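PDB 5UL3: 4'-phospho-dehydrooxetanocin synthase from Bacillus megaterium, which catalyses the cobalamin-dependent radical S-adenosylmethionine ring contraction of dAMP to an oxetane aldehyde in oxetanocin A biosynthesis. Local coordinates for residues Ile471-Phe476 with Leu490-Arg495; Thr496-Lys501 with Lys531-Ile536. All coordinates share one frame; numbering follows the deposited sequence.

Interaction 1 of 2, residues Ile471-Phe476 with Leu490-Arg495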
ATOM      1  N   ILE A 471     -13.855  -2.464  -5.666  1.00 23.35           N
ATOM      2  CA  ILE A 471     -13.466  -3.866  -5.872  1.00 21.38           C
ATOM      3  C   ILE A 471     -12.389  -3.961  -6.947  1.00 22.93           C
ATOM      4  O   ILE A 471     -12.404  -3.219  -7.931  1.00 24.72           O
ATOM      5  CB  ILE A 471     -14.668  -4.780  -6.220  1.00 24.10           C
ATOM      6  CG1 ILE A 471     -15.255  -4.469  -7.617  1.00 23.72           C
ATOM      7  CG2 ILE A 471     -15.721  -4.721  -5.115  1.00 27.69           C
ATOM      8  CD1 ILE A 471     -16.303  -5.485  -8.076  1.00 28.01           C
ATOM      9  N   GLY A 472     -11.432  -4.872  -6.753  1.00 24.48           N
ATOM     10  CA  GLY A 472     -10.562  -5.246  -7.848  1.00 25.08           C
ATOM     11  C   GLY A 472     -11.287  -6.190  -8.793  1.00 20.84           C
ATOM     12  O   GLY A 472     -12.128  -6.991  -8.386  1.00 24.47           O
ATOM     13  N   PHE A 473     -10.996  -6.056 -10.083  1.00 22.99           N
ATOM     14  CA  PHE A 473     -11.647  -6.914 -11.072  1.00 23.84           C
ATOM     15  C   PHE A 473     -10.698  -7.097 -12.241  1.00 25.67           C
ATOM     16  O   PHE A 473     -10.298  -6.120 -12.874  1.00 25.37           O
ATOM     17  CB  PHE A 473     -12.982  -6.323 -11.546  1.00 23.86           C
ATOM     18  CG  PHE A 473     -13.934  -7.369 -12.096  1.00 23.66           C
ATOM     19  CD1 PHE A 473     -13.908  -7.713 -13.435  1.00 27.29           C
ATOM     20  CD2 PHE A 473     -14.827  -8.018 -11.254  1.00 27.16           C
ATOM     21  CE1 PHE A 473     -14.774  -8.703 -13.928  1.00 25.25           C
ATOM     22  CE2 PHE A 473     -15.698  -8.993 -11.740  1.00 29.54           C
ATOM     23  CZ  PHE A 473     -15.670  -9.322 -13.081  1.00 28.03           C
ATOM     24  N   ILE A 474     -10.312  -8.344 -12.505  1.00 23.05           N
ATOM     25  CA  ILE A 474      -9.392  -8.617 -13.596  1.00 21.87           C
ATOM     26  C   ILE A 474     -10.187  -9.338 -14.676  1.00 24.02           C
ATOM     27  O   ILE A 474     -10.335 -10.558 -14.618  1.00 23.51           O
ATOM     28  CB  ILE A 474      -8.200  -9.464 -13.125  1.00 21.47           C
ATOM     29  CG1 ILE A 474      -7.558  -8.845 -11.872  1.00 27.47           C
ATOM     30  CG2 ILE A 474      -7.171  -9.565 -14.216  1.00 24.06           C
ATOM     31  CD1 ILE A 474      -6.654  -9.843 -11.121  1.00 25.25           C
ATOM     32  N   MET A 475     -10.710  -8.574 -15.635  1.00 26.37           N
ATOM     33  CA  MET A 475     -11.635  -9.106 -16.637  1.00 25.73           C
ATOM     34  C   MET A 475     -10.969 -10.171 -17.504  1.00 25.42           C
ATOM     35  O   MET A 475     -11.515 -11.264 -17.694  1.00 27.72           O
ATOM     36  CB  MET A 475     -12.157  -7.951 -17.499  1.00 26.44           C
ATOM     37  CG  MET A 475     -12.981  -8.383 -18.746  1.00 25.94           C
ATOM     38  SD  MET A 475     -14.538  -9.147 -18.258  1.00 29.58           S
ATOM     39  CE  MET A 475     -15.431  -7.712 -17.636  1.00 30.28           C
ATOM     40  N   PHE A 476      -9.788  -9.871 -18.028  1.00 26.19           N
ATOM     41  CA  PHE A 476      -9.086 -10.717 -18.987  1.00 33.36           C
ATOM     42  C   PHE A 476      -7.928 -11.449 -18.317  1.00 31.81           C
ATOM     43  O   PHE A 476      -7.181 -10.861 -17.531  1.00 28.00           O
ATOM     44  CB  PHE A 476      -8.548  -9.867 -20.141  1.00 27.92           C
ATOM     45  CG  PHE A 476      -9.609  -9.089 -20.881  1.00 28.48           C
ATOM     46  CD1 PHE A 476     -10.435  -9.724 -21.806  1.00 29.96           C
ATOM     47  CD2 PHE A 476      -9.753  -7.723 -20.687  1.00 26.36           C
ATOM     48  CE1 PHE A 476     -11.395  -9.018 -22.506  1.00 29.01           C
ATOM     49  CE2 PHE A 476     -10.725  -7.004 -21.387  1.00 28.55           C
ATOM     50  CZ  PHE A 476     -11.541  -7.652 -22.303  1.00 31.09           C
ATOM     51  N   LEU A 490     -19.512 -10.135 -17.339  1.00 25.03           N
ATOM     52  CA  LEU A 490     -20.396  -9.026 -17.673  1.00 32.96           C
ATOM     53  C   LEU A 490     -21.731  -9.144 -16.950  1.00 32.13           C
ATOM     54  O   LEU A 490     -22.249  -8.145 -16.424  1.00 31.55           O
ATOM     55  CB  LEU A 490     -20.605  -8.974 -19.186  1.00 30.56           C
ATOM     56  CG  LEU A 490     -19.391  -8.634 -20.052  1.00 28.06           C
ATOM     57  CD1 LEU A 490     -19.703  -8.946 -21.518  1.00 32.04           C
ATOM     58  CD2 LEU A 490     -19.011  -7.151 -19.880  1.00 28.78           C
ATOM     59  N   ASP A 491     -22.305 -10.357 -16.918  1.00 33.14           N
ATOM     60  CA  ASP A 491     -23.532 -10.601 -16.159  1.00 31.86           C
ATOM     61  C   ASP A 491     -23.358 -10.228 -14.690  1.00 32.20           C
ATOM     62  O   ASP A 491     -24.191  -9.520 -14.112  1.00 29.61           O
ATOM     63  CB  ASP A 491     -23.941 -12.072 -16.274  1.00 34.68           C
ATOM     64  CG  ASP A 491     -24.523 -12.423 -17.631  1.00 42.12           C
ATOM     65  OD1 ASP A 491     -24.799 -11.498 -18.425  1.00 44.36           O
ATOM     66  OD2 ASP A 491     -24.705 -13.634 -17.892  1.00 51.29           O
ATOM     67  N   PHE A 492     -22.290 -10.731 -14.060  1.00 29.89           N
ATOM     68  CA  PHE A 492     -21.981 -10.378 -12.676  1.00 26.59           C
ATOM     69  C   PHE A 492     -21.923  -8.863 -12.477  1.00 26.55           C
ATOM     70  O   PHE A 492     -22.533  -8.322 -11.545  1.00 28.22           O
ATOM     71  CB  PHE A 492     -20.649 -11.015 -12.268  1.00 26.70           C
ATOM     72  CG  PHE A 492     -20.135 -10.577 -10.911  1.00 27.39           C
ATOM     73  CD1 PHE A 492     -20.516 -11.246  -9.752  1.00 28.83           C
ATOM     74  CD2 PHE A 492     -19.248  -9.520 -10.802  1.00 29.28           C
ATOM     75  CE1 PHE A 492     -20.027 -10.865  -8.504  1.00 31.08           C
ATOM     76  CE2 PHE A 492     -18.764  -9.128  -9.549  1.00 24.69           C
ATOM     77  CZ  PHE A 492     -19.156  -9.807  -8.403  1.00 30.16           C
ATOM     78  N   LEU A 493     -21.167  -8.173 -13.335  1.00 27.89           N
ATOM     79  CA  LEU A 493     -20.951  -6.738 -13.200  1.00 29.03           C
ATOM     80  C   LEU A 493     -22.218  -5.921 -13.420  1.00 30.91           C
ATOM     81  O   LEU A 493     -22.307  -4.797 -12.919  1.00 28.04           O
ATOM     82  CB  LEU A 493     -19.867  -6.289 -14.179  1.00 27.85           C
ATOM     83  CG  LEU A 493     -18.478  -6.833 -13.840  1.00 25.77           C
ATOM     84  CD1 LEU A 493     -17.613  -6.698 -15.044  1.00 30.80           C
ATOM     85  CD2 LEU A 493     -17.874  -6.054 -12.658  1.00 23.68           C
ATOM     86  N   GLU A 494     -23.186  -6.451 -14.157  1.00 28.28           N
ATOM     87  CA  GLU A 494     -24.461  -5.783 -14.388  1.00 31.90           C
ATOM     88  C   GLU A 494     -25.491  -6.054 -13.295  1.00 31.34           C
ATOM     89  O   GLU A 494     -26.580  -5.479 -13.341  1.00 34.54           O
ATOM     90  CB  GLU A 494     -25.022  -6.194 -15.758  1.00 30.77           C
ATOM     91  CG  GLU A 494     -24.252  -5.584 -16.905  1.00 28.53           C
ATOM     92  CD  GLU A 494     -24.497  -6.261 -18.239  1.00 33.68           C
ATOM     93  OE1 GLU A 494     -25.622  -6.768 -18.452  1.00 41.87           O
ATOM     94  OE2 GLU A 494     -23.553  -6.293 -19.065  1.00 31.91           O
ATOM     95  N   ARG A 495     -25.187  -6.898 -12.309  1.00 29.45           N
ATOM     96  CA  ARG A 495     -26.169  -7.195 -11.271  1.00 27.89           C
ATOM     97  C   ARG A 495     -26.472  -5.949 -10.448  1.00 34.38           C
ATOM     98  O   ARG A 495     -25.563  -5.214 -10.049  1.00 29.25           O
ATOM     99  CB  ARG A 495     -25.679  -8.328 -10.373  1.00 28.17           C
ATOM    100  CG  ARG A 495     -25.774  -9.678 -11.082  1.00 32.23           C
ATOM    101  CD  ARG A 495     -25.455 -10.812 -10.174  1.00 40.26           C
ATOM    102  NE  ARG A 495     -26.431 -10.960  -9.106  1.00 39.63           N
ATOM    103  CZ  ARG A 495     -26.513 -12.036  -8.334  1.00 41.31           C
ATOM    104  NH1 ARG A 495     -25.679 -13.047  -8.530  1.00 43.58           N
ATOM    105  NH2 ARG A 495     -27.416 -12.099  -7.369  1.00 41.89           N
TER
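Leu-493 meets the ring of Phe-473 tip to tip, and its two methyls share out the ring. Leu-493 CD2 sits over the centre of one face as a CH-pi contact, 3.8 Å from the Phe-473 centroid and 13° off the ring normal. Leu-493 CD1 lies over the same face, 3.7 Å from Phe-473 CE1. The CG of Phe-473, anti to its backbone N (chi1 -156°), directs the ring at Leu-493. Two residues on from Phe-473, Met-475 comes in obliquely: its chain bends at both chi2 and chi3, and Met-475 CE ends 3.5 Å from Leu-493 CD1. That leucine methyl thus touches both Met-475 CE and the Phe-473 ring. This is sheet-to-helix packing in the partial TIM barrel of the radical SAM domain, where strand 470-473, outermost in the sheet, is followed by helix 484-493 lying against it. Glu-436, which binds S-adenosylmethionine, has its side chain about 5 Å from that of Phe-473.

Fit is looser at the flanks. The rings of Phe-473 and Phe-492 are nearly parallel, planes at 18°, but slid apart with centroids 6.0 Å from each other; they barely overlap and touch through Phe-473 CE2 and Phe-492 CD2, 3.7 Å apart. Across the two segments Leu-490 meets only Met-475, with Leu-490 CD2 4.3 Å from Met-475 CE. The solvent side begins beyond this patch, with Asp-491 exposed and Glu-494 partly so; Glu-494 forms a salt bridge with Lys-642 of helix 620-648, whose His-638 also touches Leu-490 and Leu-493.

Interaction 2 of 2, residues Thr496-Lys501 with Lys531-Ile536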
ATOM      1  N   THR A 496     -27.762  -5.709 -10.205  1.00 35.86           N
ATOM      2  CA  THR A 496     -28.215  -4.572  -9.415  1.00 31.38           C
ATOM      3  C   THR A 496     -28.757  -4.994  -8.052  1.00 33.98           C
ATOM      4  O   THR A 496     -29.303  -4.160  -7.320  1.00 36.92           O
ATOM      5  CB  THR A 496     -29.274  -3.778 -10.197  1.00 30.93           C
ATOM      6  OG1 THR A 496     -30.344  -4.652 -10.597  1.00 34.89           O
ATOM      7  CG2 THR A 496     -28.647  -3.166 -11.438  1.00 36.02           C
ATOM      8  N   ASP A 497     -28.604  -6.261  -7.680  1.00 33.82           N
ATOM      9  CA  ASP A 497     -29.053  -6.730  -6.375  1.00 32.95           C
ATOM     10  C   ASP A 497     -27.899  -6.934  -5.406  1.00 34.47           C
ATOM     11  O   ASP A 497     -28.035  -7.681  -4.431  1.00 36.02           O
ATOM     12  CB  ASP A 497     -29.859  -8.018  -6.525  1.00 38.29           C
ATOM     13  CG  ASP A 497     -29.038  -9.152  -7.088  1.00 43.07           C
ATOM     14  OD1 ASP A 497     -28.027  -8.881  -7.770  1.00 39.23           O
ATOM     15  OD2 ASP A 497     -29.410 -10.323  -6.858  1.00 50.51           O
ATOM     16  N   ALA A 498     -26.766  -6.280  -5.647  1.00 32.31           N
ATOM     17  CA  ALA A 498     -25.600  -6.400  -4.784  1.00 31.37           C
ATOM     18  C   ALA A 498     -25.379  -5.159  -3.935  1.00 28.50           C
ATOM     19  O   ALA A 498     -25.198  -5.261  -2.723  1.00 31.32           O
ATOM     20  CB  ALA A 498     -24.344  -6.683  -5.628  1.00 28.79           C
ATOM     21  N   LEU A 499     -25.420  -3.972  -4.530  1.00 28.48           N
ATOM     22  CA  LEU A 499     -25.079  -2.765  -3.784  1.00 27.93           C
ATOM     23  C   LEU A 499     -26.303  -2.252  -3.032  1.00 33.74           C
ATOM     24  O   LEU A 499     -27.330  -1.930  -3.642  1.00 33.04           O
ATOM     25  CB  LEU A 499     -24.516  -1.701  -4.728  1.00 32.89           C
ATOM     26  CG  LEU A 499     -23.324  -2.171  -5.577  1.00 30.93           C
ATOM     27  CD1 LEU A 499     -22.848  -1.077  -6.530  1.00 29.40           C
ATOM     28  CD2 LEU A 499     -22.173  -2.649  -4.682  1.00 27.11           C
ATOM     29  N   MET A 500     -26.191  -2.186  -1.708  1.00 27.05           N
ATOM     30  CA  MET A 500     -27.268  -1.753  -0.831  1.00 28.44           C
ATOM     31  C   MET A 500     -27.018  -0.334  -0.346  1.00 29.04           C
ATOM     32  O   MET A 500     -25.874   0.082  -0.135  1.00 30.36           O
ATOM     33  CB  MET A 500     -27.401  -2.669   0.389  1.00 26.53           C
ATOM     34  CG  MET A 500     -27.707  -4.121   0.074  1.00 29.97           C
ATOM     35  SD  MET A 500     -29.365  -4.364  -0.603  1.00 32.19           S
ATOM     36  CE  MET A 500     -28.936  -4.796  -2.270  1.00 33.32           C
ATOM     37  N   LYS A 501     -28.109   0.406  -0.159  1.00 31.39           N
ATOM     38  CA  LYS A 501     -28.033   1.654   0.568  1.00 28.24           C
ATOM     39  C   LYS A 501     -27.674   1.362   2.016  1.00 31.47           C
ATOM     40  O   LYS A 501     -27.894   0.250   2.498  1.00 29.94           O
ATOM     41  CB  LYS A 501     -29.370   2.389   0.530  1.00 37.49           C
ATOM     42  CG  LYS A 501     -29.828   2.823  -0.838  1.00 32.22           C
ATOM     43  CD  LYS A 501     -31.233   3.413  -0.741  1.00 39.84           C
ATOM     44  CE  LYS A 501     -31.620   4.148  -2.012  1.00 48.08           C
ATOM     45  NZ  LYS A 501     -33.031   4.617  -1.966  1.00 58.51           N
ATOM     46  N   LYS A 531     -27.701   0.551  -8.438  1.00 36.25           N
ATOM     47  CA  LYS A 531     -26.534   0.699  -9.302  1.00 28.00           C
ATOM     48  C   LYS A 531     -25.877  -0.658  -9.549  1.00 36.52           C
ATOM     49  O   LYS A 531     -25.788  -1.477  -8.632  1.00 35.05           O
ATOM     50  CB  LYS A 531     -25.523   1.639  -8.679  1.00 31.67           C
ATOM     51  CG  LYS A 531     -26.108   2.980  -8.285  1.00 42.72           C
ATOM     52  CD  LYS A 531     -25.056   4.066  -8.338  1.00 49.12           C
ATOM     53  CE  LYS A 531     -25.686   5.413  -8.668  1.00 58.57           C
ATOM     54  NZ  LYS A 531     -26.497   5.357  -9.924  1.00 63.40           N
ATOM     55  N   PRO A 532     -25.415  -0.916 -10.766  1.00 31.86           N
ATOM     56  CA  PRO A 532     -24.747  -2.189 -11.043  1.00 34.40           C
ATOM     57  C   PRO A 532     -23.363  -2.247 -10.413  1.00 31.00           C
ATOM     58  O   PRO A 532     -22.739  -1.232 -10.089  1.00 26.89           O
ATOM     59  CB  PRO A 532     -24.663  -2.237 -12.571  1.00 31.68           C
ATOM     60  CG  PRO A 532     -24.854  -0.828 -13.030  1.00 34.54           C
ATOM     61  CD  PRO A 532     -25.654  -0.121 -11.989  1.00 33.21           C
ATOM     62  N   VAL A 533     -22.887  -3.488 -10.254  1.00 28.26           N
ATOM     63  CA  VAL A 533     -21.614  -3.731  -9.582  1.00 26.71           C
ATOM     64  C   VAL A 533     -20.470  -3.000 -10.275  1.00 24.71           C
ATOM     65  O   VAL A 533     -19.555  -2.499  -9.612  1.00 24.59           O
ATOM     66  CB  VAL A 533     -21.338  -5.248  -9.488  1.00 22.80           C
ATOM     67  CG1 VAL A 533     -19.910  -5.503  -8.996  1.00 24.40           C
ATOM     68  CG2 VAL A 533     -22.351  -5.914  -8.565  1.00 25.47           C
ATOM     69  N   TYR A 534     -20.493  -2.912 -11.613  1.00 24.88           N
ATOM     70  CA  TYR A 534     -19.350  -2.294 -12.287  1.00 25.05           C
ATOM     71  C   TYR A 534     -19.118  -0.857 -11.838  1.00 27.15           C
ATOM     72  O   TYR A 534     -18.007  -0.348 -12.014  1.00 23.35           O
ATOM     73  CB  TYR A 534     -19.484  -2.354 -13.817  1.00 28.11           C
ATOM     74  CG  TYR A 534     -20.642  -1.598 -14.443  1.00 26.60           C
ATOM     75  CD1 TYR A 534     -20.641  -0.205 -14.526  1.00 30.28           C
ATOM     76  CD2 TYR A 534     -21.701  -2.287 -15.030  1.00 28.49           C
ATOM     77  CE1 TYR A 534     -21.706   0.487 -15.131  1.00 32.06           C
ATOM     78  CE2 TYR A 534     -22.768  -1.599 -15.649  1.00 29.40           C
ATOM     79  CZ  TYR A 534     -22.764  -0.221 -15.681  1.00 34.44           C
ATOM     80  OH  TYR A 534     -23.822   0.445 -16.279  1.00 36.79           O
ATOM     81  N   THR A 535     -20.110  -0.209 -11.215  1.00 26.11           N
ATOM     82  CA  THR A 535     -19.899   1.159 -10.747  1.00 24.73           C
ATOM     83  C   THR A 535     -18.847   1.258  -9.641  1.00 30.19           C
ATOM     84  O   THR A 535     -18.326   2.349  -9.414  1.00 27.36           O
ATOM     85  CB  THR A 535     -21.225   1.791 -10.264  1.00 29.69           C
ATOM     86  OG1 THR A 535     -21.774   1.051  -9.156  1.00 28.23           O
ATOM     87  CG2 THR A 535     -22.257   1.852 -11.398  1.00 29.09           C
ATOM     88  N   ILE A 536     -18.497   0.166  -8.956  1.00 25.85           N
ATOM     89  CA  ILE A 536     -17.482   0.236  -7.906  1.00 24.83           C
ATOM     90  C   ILE A 536     -16.181  -0.480  -8.293  1.00 25.87           C
ATOM     91  O   ILE A 536     -15.309  -0.687  -7.432  1.00 24.88           O
ATOM     92  CB  ILE A 536     -18.024  -0.282  -6.562  1.00 27.85           C
ATOM     93  CG1 ILE A 536     -18.425  -1.757  -6.675  1.00 24.16           C
ATOM     94  CG2 ILE A 536     -19.216   0.557  -6.105  1.00 30.05           C
ATOM     95  CD1 ILE A 536     -18.565  -2.443  -5.326  1.00 27.47           C
TER
HETATM   96  O   HOH W   1     -25.673  -3.924  -7.437  1.00 31.33           O
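The backbones come nearest at Thr-496 and Pro-532, whose CA atoms are 4.5 Å apart, where a loop without regular structure meets a short 3-10 turn at Val-533 to Thr-535. Both belong to the partial TIM barrel radical SAM domain, 496-501 following helix 484-493 and 531-536 lying between helix 521-527 and strand 546-547. A water joins the two segments, accepting from Leu-499 N at 2.9 Å and donating to Lys-531 O at 2.7 Å. Leu-499 does most of the side-chain work, its CG anti to the carbonyl carbon (chi1 -54°) and directed at the turn. Leu-499 CD1 lies over the polar side of the turn, 3.5 Å from Thr-535 OG1, and also near the carbonyls of Lys-531 and Pro-532, whereas Leu-499 CD2 packs on Ile-536 CD1 at 3.7 Å. Ala-498 adds a small apolar contact, its CB 3.6 Å from Val-533 CG2, and helix 452-464 touches both residues. Towards the surface, Thr-496 CG2 rests loosely on the Pro-532 backbone. The Pro-532 carbonyl is gripped twice from within its own turn, by Thr-535 N and by the Thr-535 hydroxyl, whose OG1 donates to Pro-532 O over 2.6 Å, nearly in line with the C=O bond at 170°.

In the fold
Interaction 1 is buried and wholly apolar across its segments, whereas interaction 2 is only partly buried, mixing leucine packing with a bridging water and backbone carbonyls. The first pairs a barrel strand with the helix that follows it; the second joins an irregular loop to one carrying a short 3-10 turn, farther along the chain. They meet directly: Ile-471 N lies 2.9 Å from Ile-536 O, and Leu-493 O lies 2.9 Å from Tyr-534 N, both probable hydrogen bonds, so residues 531-536 tie to strand and helix alike. Helix 452-464 touches side chains of both contacts. Interaction 1 is also the nearer to the S-adenosylmethionine site, with Phe-473 about 5 Å and Val-533 about 11 Å from Glu-436, side chain to side chain.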